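PDB 6XZ6: GARP domain-containing protein from Trypanosoma brucei brucei TREU927, which acts as a receptor for the host complement regulator factor H and increases transmission of trypanosomes to tsetse flies. Local coordinates for residues Arg33-Val38 / Ala94-Lys98. Numbering follows the deposited sequence.
Sequences RRFEAV and AMEVK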
ATOM      1  N   ARG A  33       2.746  -4.656  -8.176  1.00 18.14           N
ATOM      2  CA  ARG A  33       4.031  -3.975  -8.313  1.00 16.44           C
ATOM      3  C   ARG A  33       5.208  -4.923  -8.111  1.00 21.76           C
ATOM      4  O   ARG A  33       6.156  -4.878  -8.890  1.00 23.21           O
ATOM      5  CB  ARG A  33       4.106  -2.780  -7.359  1.00 14.23           C
ATOM      6  CG  ARG A  33       3.041  -1.691  -7.636  1.00 16.86           C
ATOM      7  CD  ARG A  33       3.140  -1.079  -9.017  1.00 15.45           C
ATOM      8  NE  ARG A  33       1.808  -0.724  -9.503  1.00 57.15           N
ATOM      9  CZ  ARG A  33       1.556  -0.114 -10.662  1.00 89.33           C
ATOM     10  NH1 ARG A  33       0.307   0.175 -11.009  1.00 93.83           N
ATOM     11  NH2 ARG A  33       2.554   0.244 -11.469  1.00 69.83           N
ATOM     12  N   ARG A  34       5.117  -5.799  -7.088  1.00 18.63           N
ATOM     13  CA  ARG A  34       6.095  -6.841  -6.759  1.00 20.35           C
ATOM     14  C   ARG A  34       6.228  -7.842  -7.910  1.00 24.43           C
ATOM     15  O   ARG A  34       7.340  -8.184  -8.267  1.00 26.62           O
ATOM     16  CB  ARG A  34       5.713  -7.580  -5.457  1.00 24.89           C
ATOM     17  CG  ARG A  34       6.483  -7.131  -4.206  1.00 32.28           C
ATOM     18  CD  ARG A  34       6.272  -8.097  -3.033  1.00 38.19           C
ATOM     19  NE  ARG A  34       5.398  -7.492  -2.032  1.00 51.81           N
ATOM     20  CZ  ARG A  34       4.169  -7.908  -1.734  1.00 77.02           C
ATOM     21  NH1 ARG A  34       3.434  -7.243  -0.847  1.00 62.78           N
ATOM     22  NH2 ARG A  34       3.665  -9.000  -2.315  1.00 60.24           N
ATOM     23  N   PHE A  35       5.109  -8.268  -8.514  1.00 19.80           N
ATOM     24  CA  PHE A  35       5.061  -9.161  -9.682  1.00 20.02           C
ATOM     25  C   PHE A  35       5.690  -8.494 -10.901  1.00 24.74           C
ATOM     26  O   PHE A  35       6.549  -9.087 -11.550  1.00 24.97           O
ATOM     27  CB  PHE A  35       3.613  -9.566  -9.980  1.00 22.04           C
ATOM     28  CG  PHE A  35       3.034 -10.608  -9.054  1.00 23.91           C
ATOM     29  CD1 PHE A  35       3.863 -11.535  -8.419  1.00 26.30           C
ATOM     30  CD2 PHE A  35       1.646 -10.741  -8.908  1.00 25.20           C
ATOM     31  CE1 PHE A  35       3.321 -12.535  -7.619  1.00 28.39           C
ATOM     32  CE2 PHE A  35       1.102 -11.742  -8.109  1.00 28.27           C
ATOM     33  CZ  PHE A  35       1.946 -12.644  -7.482  1.00 27.78           C
ATOM     34  N   GLU A  36       5.323  -7.222 -11.155  1.00 21.76           N
ATOM     35  CA  GLU A  36       5.858  -6.398 -12.235  1.00 21.62           C
ATOM     36  C   GLU A  36       7.388  -6.228 -12.135  1.00 24.22           C
ATOM     37  O   GLU A  36       8.070  -6.368 -13.148  1.00 24.21           O
ATOM     38  CB  GLU A  36       5.123  -5.041 -12.285  1.00 21.90           C
ATOM     39  CG  GLU A  36       5.526  -4.196 -13.477  1.00 25.06           C
ATOM     40  CD  GLU A  36       4.901  -2.824 -13.540  1.00 41.88           C
ATOM     41  OE1 GLU A  36       5.373  -2.012 -14.366  1.00 56.07           O
ATOM     42  OE2 GLU A  36       3.959  -2.551 -12.762  1.00 30.89           O
ATOM     43  N   ALA A  37       7.915  -5.945 -10.923  1.00 20.85           N
ATOM     44  CA  ALA A  37       9.353  -5.799 -10.670  1.00 20.72           C
ATOM     45  C   ALA A  37      10.084  -7.123 -10.931  1.00 26.51           C
ATOM     46  O   ALA A  37      11.128  -7.125 -11.579  1.00 28.34           O
ATOM     47  CB  ALA A  37       9.591  -5.328  -9.242  1.00 19.95           C
ATOM     48  N   VAL A  38       9.503  -8.242 -10.483  1.00 23.15           N
ATOM     49  CA  VAL A  38      10.035  -9.600 -10.668  1.00 24.59           C
ATOM     50  C   VAL A  38      10.083  -9.942 -12.170  1.00 29.49           C
ATOM     51  O   VAL A  38      11.065 -10.495 -12.638  1.00 31.20           O
ATOM     52  CB  VAL A  38       9.207 -10.633  -9.825  1.00 29.26           C
ATOM     53  CG1 VAL A  38       9.370 -12.081 -10.339  1.00 31.44           C
ATOM     54  CG2 VAL A  38       9.576 -10.532  -8.346  1.00 26.91           C
ATOM     55  N   ALA A  94      14.189  -3.595  -7.995  1.00 20.76           N
ATOM     56  CA  ALA A  94      13.235  -4.622  -7.525  1.00 19.02           C
ATOM     57  C   ALA A  94      13.340  -4.838  -6.027  1.00 23.14           C
ATOM     58  O   ALA A  94      12.331  -5.054  -5.371  1.00 23.76           O
ATOM     59  CB  ALA A  94      13.423  -5.934  -8.264  1.00 20.11           C
ATOM     60  N   MET A  95      14.560  -4.754  -5.480  1.00 19.68           N
ATOM     61  CA  MET A  95      14.858  -4.855  -4.051  1.00 17.52           C
ATOM     62  C   MET A  95      14.122  -3.679  -3.364  1.00 21.42           C
ATOM     63  O   MET A  95      13.495  -3.904  -2.332  1.00 21.80           O
ATOM     64  CB  MET A  95      16.398  -4.818  -3.846  1.00 18.98           C
ATOM     65  CG  MET A  95      16.864  -4.586  -2.415  1.00 20.96           C
ATOM     66  SD  MET A  95      16.793  -2.858  -1.806  1.00 23.90           S
ATOM     67  CE  MET A  95      18.149  -2.152  -2.619  1.00 19.98           C
ATOM     68  N   GLU A  96      14.138  -2.451  -3.964  1.00 17.03           N
ATOM     69  CA  GLU A  96      13.415  -1.309  -3.371  1.00 16.61           C
ATOM     70  C   GLU A  96      11.906  -1.549  -3.414  1.00 22.14           C
ATOM     71  O   GLU A  96      11.226  -1.284  -2.437  1.00 23.38           O
ATOM     72  CB  GLU A  96      13.757   0.053  -4.013  1.00 17.89           C
ATOM     73  CG  GLU A  96      15.216   0.342  -4.337  1.00 27.56           C
ATOM     74  CD  GLU A  96      16.169   0.792  -3.243  1.00 32.47           C
ATOM     75  OE1 GLU A  96      17.270   1.286  -3.588  1.00 35.86           O
ATOM     76  OE2 GLU A  96      15.833   0.628  -2.050  1.00  5.24           O
ATOM     77  N   VAL A  97      11.385  -2.071  -4.535  1.00 17.82           N
ATOM     78  CA  VAL A  97       9.963  -2.423  -4.668  1.00 16.40           C
ATOM     79  C   VAL A  97       9.566  -3.359  -3.496  1.00 20.68           C
ATOM     80  O   VAL A  97       8.611  -3.060  -2.800  1.00 20.65           O
ATOM     81  CB  VAL A  97       9.614  -3.059  -6.059  1.00 17.94           C
ATOM     82  CG1 VAL A  97       8.197  -3.598  -6.081  1.00 16.66           C
ATOM     83  CG2 VAL A  97       9.848  -2.083  -7.197  1.00 17.23           C
ATOM     84  N   LYS A  98      10.291  -4.462  -3.274  1.00 17.51           N
ATOM     85  CA  LYS A  98      10.006  -5.384  -2.153  1.00 18.12           C
ATOM     86  C   LYS A  98      10.061  -4.647  -0.767  1.00 22.95           C
ATOM     87  O   LYS A  98       9.256  -4.937   0.106  1.00 23.76           O
ATOM     88  CB  LYS A  98      10.963  -6.582  -2.170  1.00 19.45           C
ATOM     89  CG  LYS A  98      10.501  -7.692  -3.077  1.00 37.66           C
ATOM     90  CD  LYS A  98      11.632  -8.294  -3.926  1.00 53.72           C
ATOM     91  CE  LYS A  98      11.107  -8.988  -5.177  1.00 70.68           C
ATOM     92  NZ  LYS A  98      10.428  -8.048  -6.126  1.00 72.79           N
TER
HETATM   93  O   HOH W   1       7.050  -6.818   0.254  1.00 28.19           O
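Long antiparallel helices are often joined by a narrow apolar seam flanked by the aliphatic parts of charged side chains, and the helical bundle of this GARP-family receptor offers a clear case. Helix 4-61 meets helix 67-125, the short segments running at 165° with their axes 9.3 Å apart. At the start, R33 offers mainly backbone: its carbonyl O lies 3.7 Å from V97 CG1, while its guanidinium leads away to a charge-only salt bridge with E36. R34 runs beside K98, R34 CG lying 4.2 Å from K98 CG; its charged end forms a salt bridge with D105, and one water weakly accepts from R34 NE and donates to K98 O, each at 2.9 Å. A37 points toward the partner helix; its CB meets A94 CB at 4.0 Å and V97 CG2 at 3.8 Å, in a buried apolar patch that helix 165-208 extends by covering V97 with A187 and T188. V38 closes the segment at the exposed flank, where K98 folds across and packs its NZ 3.4 Å from the methyl V38 CG2.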